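Local coordinates for microcin B17-processing protein McbB (PDB 6GRH) that is needed to process the inactive microcin B17 precursor into the active peptide antibiotic, as a subunit of the McbBCD synthetase, at residues P93-S98 and Q251-T256; E113-K116 and F121-H124; E176-D181 and Y243-R248. All blocks are in the same frame, centred on the assembly; numbering follows the deposited sequence.

How the contacts relate
Contacts 1 and 3 both use helix 236-254, which packs on the mixed sheet; their centres lie about 17 Å apart. Contact 2, with its centre about 11 Å from that of contact 1 and 17 Å from that of contact 3, closes the turn from helix 111-115 into strand 122-127, the neighbour of strand 97-102. It meets contact 1 where Asn97 OD1 and Ser98 O reach OG and N of Ser123, and contact 3 where Trp115 packs on Tyr243, Ile246 and Lys247 and Gln114 OE1 bonds Tyr243 OH. Along the chain, contacts 2 and 3 follow each other inside the loop closed by contact 1. The zinc ion of Cys192, Cys195, Cys290 and Cys292 belongs to none.

Contact 1 of 3, residues P93-S98 and Q251-T256; sequences PLWVNS and QELTGT
The methyl of Thr254 meets the rim of the Trp95 indole, Thr254 CG2 lying 4.1 Å from Trp95 CE3 and close to the ring plane. The two side chains cross at about a right angle, and Leu253 CD2 comes to the same benzo edge, 4.4 Å from Trp95 CZ3. Two consecutive residues thus touch the indole along its periphery, while Leu94 CD2 lies over one face, toward the rim. With CG of Trp95 anti to the carbonyl carbon (chi1 -54°), the ring is directed at Leu253 and Thr254.

Polar links between the segments run through water. One water donates to Thr254 OG1 at 2.8 Å and, in the conformer described, one of two for Ser98, lies 2.7 Å from Ser98 OG, where it would bridge the two hydroxyls. The Thr254 hydroxyl, set between backbone N and carbonyl carbon (chi1 65°), also bonds Leu250 O one turn back. A second water donates to Leu253 O at 2.9 Å and accepts a weak bond from Leu94 N.

Arg41 of the McbC chain bonds the carbonyls of Glu252 and Gly255, and Phe38 of that chain packs on Leu94 and Trp95, so the contact adjoins a subunit interface. This is the layering of an alpha/beta fold: the C-terminal part of helix 236-254 lies against the entry to strand 97-102 of the mixed sheet.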
loop_
_atom_site.group_PDB
_atom_site.type_symbol
_atom_site.label_atom_id
_atom_site.label_comp_id
_atom_site.label_asym_id
_atom_site.label_seq_id
_atom_site.Cartn_x
_atom_site.Cartn_y
_atom_site.Cartn_z
ATOM N N PRO B 93 -0.761 32.027 14.232
ATOM C CA PRO B 93 -1.280 30.744 13.755
ATOM C C PRO B 93 -2.170 30.886 12.488
ATOM O O PRO B 93 -2.627 31.973 12.176
ATOM C CB PRO B 93 -2.079 30.242 14.956
ATOM C CG PRO B 93 -2.509 31.494 15.691
ATOM C CD PRO B 93 -1.754 32.677 15.115
ATOM N N LEU B 94 -2.387 29.799 11.762
ATOM C CA LEU B 94 -3.013 29.881 10.428
ATOM C C LEU B 94 -4.511 30.156 10.467
ATOM O O LEU B 94 -5.021 30.897 9.643
ATOM C CB LEU B 94 -2.749 28.605 9.612
ATOM C CG LEU B 94 -3.168 28.680 8.138
ATOM C CD1 LEU B 94 -2.450 29.801 7.396
ATOM C CD2 LEU B 94 -2.928 27.337 7.457
ATOM N N TRP B 95 -5.190 29.541 11.424
ATOM C CA TRP B 95 -6.594 29.780 11.670
ATOM C C TRP B 95 -6.684 30.470 13.017
ATOM O O TRP B 95 -6.205 29.953 14.024
ATOM C CB TRP B 95 -7.372 28.459 11.630
ATOM C CG TRP B 95 -7.108 27.767 10.358
ATOM C CD1 TRP B 95 -7.482 28.185 9.112
ATOM C CD2 TRP B 95 -6.330 26.596 10.167
ATOM N NE1 TRP B 95 -7.007 27.334 8.167
ATOM C CE2 TRP B 95 -6.294 26.345 8.788
ATOM C CE3 TRP B 95 -5.680 25.712 11.035
ATOM C CZ2 TRP B 95 -5.633 25.235 8.247
ATOM C CZ3 TRP B 95 -5.027 24.644 10.509
ATOM C CH2 TRP B 95 -5.003 24.403 9.128
ATOM N N VAL B 96 -7.289 31.643 13.014
ATOM C CA VAL B 96 -7.370 32.489 14.198
ATOM C C VAL B 96 -8.460 32.022 15.159
ATOM O O VAL B 96 -8.520 32.479 16.290
ATOM C CB VAL B 96 -7.606 33.961 13.836
ATOM C CG1 VAL B 96 -6.511 34.464 12.886
ATOM C CG2 VAL B 96 -8.997 34.222 13.246
ATOM N N ASN B 97 -9.331 31.144 14.680
ATOM C CA ASN B 97 -10.439 30.651 15.437
ATOM C C ASN B 97 -10.928 29.323 14.854
ATOM O O ASN B 97 -10.725 29.078 13.670
ATOM C CB ASN B 97 -11.530 31.695 15.286
ATOM C CG ASN B 97 -12.784 31.315 15.986
ATOM O OD1 ASN B 97 -13.872 31.410 15.417
ATOM N ND2 ASN B 97 -12.640 30.815 17.224
ATOM N N SER B 98 -11.541 28.492 15.700
ATOM C CA SER B 98 -12.277 27.305 15.286
ATOM C C SER B 98 -13.766 27.383 15.664
ATOM O O SER B 98 -14.138 28.034 16.653
ATOM C CB SER B 98 -11.658 26.073 15.930
ATOM O OG SER B 98 -10.375 25.796 15.390
ATOM N N GLN B 251 -6.137 20.467 19.169
ATOM C CA GLN B 251 -4.957 20.873 19.918
ATOM C C GLN B 251 -3.697 20.822 19.058
ATOM O O GLN B 251 -2.935 21.801 19.046
ATOM C CB GLN B 251 -4.831 20.059 21.188
ATOM C CG GLN B 251 -3.668 20.467 22.068
ATOM C CD GLN B 251 -3.709 19.818 23.434
ATOM O OE1 GLN B 251 -4.595 19.010 23.738
ATOM N NE2 GLN B 251 -2.808 20.242 24.299
ATOM N N GLU B 252 -3.517 19.734 18.287
ATOM C CA GLU B 252 -2.385 19.621 17.383
ATOM C C GLU B 252 -2.314 20.766 16.398
ATOM O O GLU B 252 -1.235 21.286 16.124
ATOM C CB GLU B 252 -2.443 18.338 16.535
ATOM C CG GLU B 252 -2.125 17.077 17.267
ATOM C CD GLU B 252 -2.482 15.808 16.468
ATOM O OE1 GLU B 252 -2.774 15.888 15.253
ATOM O OE2 GLU B 252 -2.470 14.723 17.093
ATOM N N LEU B 253 -3.467 21.122 15.854
ATOM C CA LEU B 253 -3.567 22.105 14.775
ATOM C C LEU B 253 -3.530 23.553 15.247
ATOM O O LEU B 253 -2.871 24.371 14.604
ATOM C CB LEU B 253 -4.853 21.889 13.961
ATOM C CG LEU B 253 -4.875 20.577 13.145
ATOM C CD1 LEU B 253 -6.294 20.260 12.711
ATOM C CD2 LEU B 253 -3.960 20.666 11.946
ATOM N N THR B 254 -4.235 23.852 16.338
ATOM C CA THR B 254 -4.455 25.237 16.787
ATOM C C THR B 254 -4.175 25.492 18.262
ATOM O O THR B 254 -4.268 26.632 18.694
ATOM C CB THR B 254 -5.927 25.695 16.547
ATOM O OG1 THR B 254 -6.830 24.906 17.359
ATOM C CG2 THR B 254 -6.300 25.564 15.083
ATOM N N GLY B 255 -3.893 24.461 19.048
ATOM C CA GLY B 255 -3.829 24.637 20.494
ATOM C C GLY B 255 -2.405 24.557 21.034
ATOM O O GLY B 255 -1.414 24.769 20.318
ATOM N N THR B 256 -2.306 24.237 22.309
ATOM C CA THR B 256 -1.005 24.103 22.956
ATOM C C THR B 256 -0.352 22.805 22.475
ATOM O O THR B 256 -0.794 21.697 22.818
ATOM C CB THR B 256 -1.175 24.090 24.484
ATOM O OG1 THR B 256 -1.734 25.340 24.880
ATOM C CG2 THR B 256 0.144 23.835 25.199
HETATM O O HOH W 1 -1.865 26.659 13.093
HETATM O O HOH W 2 -8.903 26.778 17.452
#

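Contact 2 of 3, residues E113-K116 and F121-H124; sequences EQWK and FVSH
The backbones at Lys116 and Phe121 come closest across a short turn, their CA atoms 6.1 Å apart. Residues 113-116 take in the C-terminal part of helix 111-115 and lead out of it; after four intervening residues the chain comes back as 121-124 and enters strand 122-127. The two pieces belong to a beta-alpha-beta unit in which strand 97-102 leads into the helix and strand 122-127 then runs parallel to the first strand.

On the buried side Val122 points at the helix, and its CG2 methyl comes 4.4 Å from CE3 of Trp115, approaching the indole obliquely. This is a loose apolar touch at the benzo part of the ring. Both residues have further cover: Ile100 of strand 97-102 and Leu250 of helix 236-254 touch Trp115 and Val122 alike, while the rings of Trp115 and Tyr243 meet with their planes at about 50°.

Toward the surface, Lys116 and Phe121 lie side by side and point the same way. The lysine chain is extended as far as CE and bends at its last torsion (chi4 -45°), which leaves Lys116 NZ 4.0 Å from Phe121 CD1, oblique to the ring. Phe121 itself sets CG anti to the backbone N (chi1 180°), and its CB leaves the backbone on the side away from the helix; it is the far end of the lysine that comes nearest the ring. Both residues also touch a crystal neighbour, which may influence these outer positions.

Chemically the closure is divided: inside, valine and tryptophan bury apolar surface, whereas outside an ammonium group borders an aromatic ring in a weak, oblique approach.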
loop_
_atom_site.group_PDB
_atom_site.type_symbol
_atom_site.label_atom_id
_atom_site.label_comp_id
_atom_site.label_asym_id
_atom_site.label_seq_id
_atom_site.Cartn_x
_atom_site.Cartn_y
_atom_site.Cartn_z
ATOM N N GLU B 113 -15.307 25.818 27.116
ATOM C CA GLU B 113 -14.670 26.228 28.367
ATOM C C GLU B 113 -13.577 25.242 28.802
ATOM O O GLU B 113 -12.504 25.678 29.220
ATOM C CB GLU B 113 -15.703 26.480 29.471
ATOM C CG GLU B 113 -15.385 27.727 30.294
ATOM C CD GLU B 113 -15.578 29.019 29.510
ATOM O OE1 GLU B 113 -14.588 29.755 29.273
ATOM O OE2 GLU B 113 -16.732 29.305 29.132
ATOM N N GLN B 114 -13.832 23.935 28.683
ATOM C CA GLN B 114 -12.821 22.912 29.013
ATOM C C GLN B 114 -11.573 22.993 28.169
ATOM O O GLN B 114 -10.454 22.903 28.697
ATOM C CB GLN B 114 -13.373 21.505 28.825
ATOM C CG GLN B 114 -14.407 21.093 29.858
ATOM C CD GLN B 114 -15.072 19.765 29.515
ATOM O OE1 GLN B 114 -14.714 19.068 28.523
ATOM N NE2 GLN B 114 -16.046 19.395 30.339
ATOM N N TRP B 115 -11.758 23.167 26.865
ATOM C CA TRP B 115 -10.645 23.018 25.942
ATOM C C TRP B 115 -9.720 24.220 25.898
ATOM O O TRP B 115 -8.631 24.110 25.364
ATOM C CB TRP B 115 -11.120 22.592 24.541
ATOM C CG TRP B 115 -11.795 21.218 24.521
ATOM C CD1 TRP B 115 -11.942 20.346 25.560
ATOM C CD2 TRP B 115 -12.409 20.584 23.382
ATOM N NE1 TRP B 115 -12.622 19.212 25.139
ATOM C CE2 TRP B 115 -12.914 19.332 23.812
ATOM C CE3 TRP B 115 -12.609 20.967 22.053
ATOM C CZ2 TRP B 115 -13.583 18.445 22.949
ATOM C CZ3 TRP B 115 -13.285 20.066 21.187
ATOM C CH2 TRP B 115 -13.762 18.843 21.654
ATOM N N LYS B 116 -10.119 25.342 26.512
ATOM C CA LYS B 116 -9.202 26.466 26.750
ATOM C C LYS B 116 -7.965 26.055 27.547
ATOM O O LYS B 116 -6.882 26.589 27.312
ATOM C CB LYS B 116 -9.919 27.639 27.456
ATOM C CG LYS B 116 -10.955 28.326 26.589
ATOM C CD LYS B 116 -11.549 29.556 27.287
ATOM C CE LYS B 116 -12.506 30.334 26.380
ATOM N NZ LYS B 116 -11.998 30.550 24.983
ATOM N N PHE B 121 -8.990 27.426 21.112
ATOM C CA PHE B 121 -10.020 28.484 21.000
ATOM C C PHE B 121 -11.130 28.022 20.053
ATOM O O PHE B 121 -10.934 27.981 18.834
ATOM C CB PHE B 121 -9.382 29.781 20.491
ATOM C CG PHE B 121 -10.346 30.966 20.326
ATOM C CD1 PHE B 121 -11.539 31.082 21.059
ATOM C CD2 PHE B 121 -10.010 32.006 19.438
ATOM C CE1 PHE B 121 -12.375 32.187 20.893
ATOM C CE2 PHE B 121 -10.843 33.102 19.263
ATOM C CZ PHE B 121 -12.033 33.205 19.994
ATOM N N VAL B 122 -12.257 27.606 20.622
ATOM C CA VAL B 122 -13.459 27.299 19.848
ATOM C C VAL B 122 -14.442 28.407 20.178
ATOM O O VAL B 122 -14.847 28.529 21.333
ATOM C CB VAL B 122 -14.085 25.955 20.247
ATOM C CG1 VAL B 122 -15.387 25.713 19.476
ATOM C CG2 VAL B 122 -13.104 24.819 20.032
ATOM N N SER B 123 -14.800 29.219 19.185
ATOM C CA SER B 123 -15.658 30.382 19.420
ATOM C C SER B 123 -17.128 30.014 19.560
ATOM O O SER B 123 -17.832 30.646 20.335
ATOM C CB SER B 123 -15.515 31.444 18.326
ATOM O OG SER B 123 -15.693 30.874 17.050
ATOM N N HIS B 124 -17.589 29.018 18.813
ATOM C CA HIS B 124 -19.000 28.682 18.777
ATOM C C HIS B 124 -19.198 27.207 18.525
ATOM O O HIS B 124 -18.440 26.620 17.750
ATOM C CB HIS B 124 -19.700 29.445 17.663
ATOM C CG HIS B 124 -19.726 30.924 17.866
ATOM N ND1 HIS B 124 -18.808 31.772 17.277
ATOM C CD2 HIS B 124 -20.538 31.707 18.616
ATOM C CE1 HIS B 124 -19.075 33.020 17.642
ATOM N NE2 HIS B 124 -20.122 33.007 18.448
#

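Contact 3 of 3, residues E176-D181 and Y243-R248; sequences ESFRID and YHLIKR. With EDO (1,2-ethanediol), chain J.
Phe178 projects from its strand toward two neighbouring residues of the helix, Leu245 and Ile246, and its ring edge fits the groove between them. Phe178 CD2 lies 4.0 Å from the Leu245 CD1 methyl, and on the far part of the ring Phe178 CZ lies 4.0 Å from Ile246 CG1, with Ile246 CD1 almost as near. Both partners sit near the ring plane, so the phenyl enters edge-on instead of laying a face on the helix. Its side chain slides past that of Leu245 in the opposite direction but crosses that of Ile246 at about a right angle. An anti placement of CG to the backbone N (chi1 179°) carries the ring out from the strand to this groove.

Two residues on, Ile180 supplies the next bump on the same face of the strand: its CD1 methyl reaches 4.2 Å from Leu245 CB, close to the root of the leucine. Leu245 is therefore met at its base by Ile180 and at its tip by Phe178. Strand 177-180 and helix 236-254 run nearly parallel here, their segment axes 19° apart and 10.3 Å from each other at closest approach. That is the spacing of a helix packed on a sheet, as in the layers of an alpha/beta domain. Trp142 of strand 139-144 extends the surface by touching both Ile180 and Ile246.

Facing elsewhere, Arg248 donates from NH2 to O1 of a 1,2-ethanediol at 3.1 Å, in the plane of its guanidinium, and a weak bond from NH1 reaches the same oxygen. This diol, probably from the crystallisation liquor, also bonds Ala233 O of the second McbB subunit. The same subunit offers Leu274 O to Arg248 NE and packs Cys277 against Leu245 and Arg248.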
loop_
_atom_site.group_PDB
_atom_site.type_symbol
_atom_site.label_atom_id
_atom_site.label_comp_id
_atom_site.label_asym_id
_atom_site.label_seq_id
_atom_site.Cartn_x
_atom_site.Cartn_y
_atom_site.Cartn_z
ATOM N N GLU B 176 -17.244 0.221 11.897
ATOM C CA GLU B 176 -16.807 0.228 13.301
ATOM C C GLU B 176 -15.732 1.282 13.555
ATOM O O GLU B 176 -14.997 1.180 14.543
ATOM C CB GLU B 176 -16.297 -1.164 13.682
ATOM C CG GLU B 176 -17.369 -2.228 13.589
ATOM C CD GLU B 176 -16.853 -3.638 13.826
ATOM O OE1 GLU B 176 -15.729 -3.971 13.373
ATOM O OE2 GLU B 176 -17.597 -4.422 14.459
ATOM N N SER B 177 -15.610 2.278 12.671
ATOM C CA SER B 177 -14.598 3.302 12.813
ATOM C C SER B 177 -15.150 4.697 13.024
ATOM O O SER B 177 -16.269 5.029 12.585
ATOM C CB SER B 177 -13.679 3.336 11.601
ATOM O OG SER B 177 -14.366 3.853 10.470
ATOM N N PHE B 178 -14.329 5.497 13.681
ATOM C CA PHE B 178 -14.491 6.948 13.742
ATOM C C PHE B 178 -13.442 7.523 12.783
ATOM O O PHE B 178 -12.257 7.217 12.869
ATOM C CB PHE B 178 -14.314 7.428 15.170
ATOM C CG PHE B 178 -14.434 8.921 15.336
ATOM C CD1 PHE B 178 -15.517 9.605 14.825
ATOM C CD2 PHE B 178 -13.435 9.633 15.978
ATOM C CE1 PHE B 178 -15.619 10.978 14.963
ATOM C CE2 PHE B 178 -13.528 11.006 16.130
ATOM C CZ PHE B 178 -14.624 11.687 15.616
ATOM N N ARG B 179 -13.888 8.343 11.848
ATOM C CA ARG B 179 -13.023 8.948 10.833
ATOM C C ARG B 179 -12.882 10.433 11.055
ATOM O O ARG B 179 -13.877 11.130 11.234
ATOM C CB ARG B 179 -13.638 8.751 9.448
ATOM C CG ARG B 179 -13.837 7.300 9.077
ATOM C CD ARG B 179 -12.515 6.661 8.777
ATOM N NE ARG B 179 -12.698 5.253 8.422
ATOM C CZ ARG B 179 -11.786 4.488 7.824
ATOM N NH1 ARG B 179 -10.599 4.967 7.454
ATOM N NH2 ARG B 179 -12.098 3.229 7.565
ATOM N N ILE B 180 -11.656 10.926 11.011
ATOM C CA ILE B 180 -11.427 12.348 10.993
ATOM C C ILE B 180 -10.688 12.602 9.685
ATOM O O ILE B 180 -9.569 12.127 9.491
ATOM C CB ILE B 180 -10.581 12.834 12.184
ATOM C CG1 ILE B 180 -11.267 12.495 13.520
ATOM C CG2 ILE B 180 -10.308 14.332 12.046
ATOM C CD1 ILE B 180 -10.366 12.720 14.708
ATOM N N ASP B 181 -11.301 13.372 8.793
ATOM C CA ASP B 181 -10.654 13.670 7.532
ATOM C C ASP B 181 -9.431 14.547 7.747
ATOM O O ASP B 181 -9.291 15.239 8.763
ATOM C CB ASP B 181 -11.620 14.369 6.555
ATOM C CG ASP B 181 -12.741 13.479 6.089
ATOM O OD1 ASP B 181 -12.641 12.218 6.223
ATOM O OD2 ASP B 181 -13.747 14.064 5.576
ATOM N N TYR B 243 -14.740 12.351 21.451
ATOM C CA TYR B 243 -14.554 13.682 22.048
ATOM C C TYR B 243 -13.077 13.970 22.321
ATOM O O TYR B 243 -12.582 15.044 21.984
ATOM C CB TYR B 243 -15.358 13.744 23.342
ATOM C CG TYR B 243 -15.505 15.063 24.047
ATOM C CD1 TYR B 243 -16.355 16.048 23.551
ATOM C CD2 TYR B 243 -14.860 15.298 25.263
ATOM C CE1 TYR B 243 -16.543 17.248 24.242
ATOM C CE2 TYR B 243 -15.045 16.502 25.967
ATOM C CZ TYR B 243 -15.902 17.466 25.447
ATOM O OH TYR B 243 -16.075 18.650 26.111
ATOM N N HIS B 244 -12.379 12.999 22.910
ATOM C CA HIS B 244 -10.962 13.154 23.152
ATOM C C HIS B 244 -10.140 13.280 21.863
ATOM O O HIS B 244 -9.233 14.125 21.786
ATOM C CB HIS B 244 -10.458 12.002 24.007
ATOM C CG HIS B 244 -9.055 12.177 24.476
ATOM N ND1 HIS B 244 -8.664 13.219 25.299
ATOM C CD2 HIS B 244 -7.942 11.449 24.218
ATOM C CE1 HIS B 244 -7.361 13.127 25.511
ATOM N NE2 HIS B 244 -6.904 12.056 24.879
ATOM N N LEU B 245 -10.426 12.432 20.867
ATOM C CA LEU B 245 -9.733 12.532 19.580
ATOM C C LEU B 245 -9.920 13.863 18.859
ATOM O O LEU B 245 -8.967 14.400 18.289
ATOM C CB LEU B 245 -10.105 11.363 18.659
ATOM C CG LEU B 245 -9.519 10.008 18.997
ATOM C CD1 LEU B 245 -10.011 8.960 17.991
ATOM C CD2 LEU B 245 -8.017 10.023 18.944
ATOM N N ILE B 246 -11.132 14.399 18.915
ATOM C CA ILE B 246 -11.442 15.736 18.391
ATOM C C ILE B 246 -10.595 16.794 19.114
ATOM O O ILE B 246 -9.893 17.612 18.477
ATOM C CB ILE B 246 -12.946 16.038 18.491
ATOM C CG1 ILE B 246 -13.751 15.122 17.553
ATOM C CG2 ILE B 246 -13.257 17.491 18.137
ATOM C CD1 ILE B 246 -15.253 15.183 17.720
ATOM N N LYS B 247 -10.625 16.755 20.445
ATOM C CA LYS B 247 -9.843 17.684 21.236
ATOM C C LYS B 247 -8.359 17.648 20.888
ATOM O O LYS B 247 -7.743 18.694 20.621
ATOM C CB LYS B 247 -10.039 17.426 22.730
ATOM C CG LYS B 247 -9.437 18.554 23.553
ATOM C CD LYS B 247 -9.354 18.218 25.023
ATOM C CE LYS B 247 -8.080 17.452 25.315
ATOM N NZ LYS B 247 -8.014 17.287 26.770
ATOM N N ARG B 248 -7.789 16.437 20.859
ATOM C CA ARG B 248 -6.379 16.315 20.570
ATOM C C ARG B 248 -6.014 16.732 19.168
ATOM O O ARG B 248 -4.971 17.332 18.966
ATOM C CB ARG B 248 -5.847 14.921 20.839
ATOM C CG ARG B 248 -5.821 14.592 22.303
ATOM C CD ARG B 248 -4.970 15.578 23.113
ATOM N NE ARG B 248 -4.611 14.966 24.376
ATOM C CZ ARG B 248 -4.257 15.604 25.479
ATOM N NH1 ARG B 248 -4.180 16.934 25.530
ATOM N NH2 ARG B 248 -3.937 14.882 26.544
HETATM C C1 EDO J . -3.724 16.739 29.453
HETATM O O1 EDO J . -2.623 16.781 28.541
HETATM C C2 EDO J . -3.571 15.496 30.312
HETATM O O2 EDO J . -4.793 15.184 30.978
#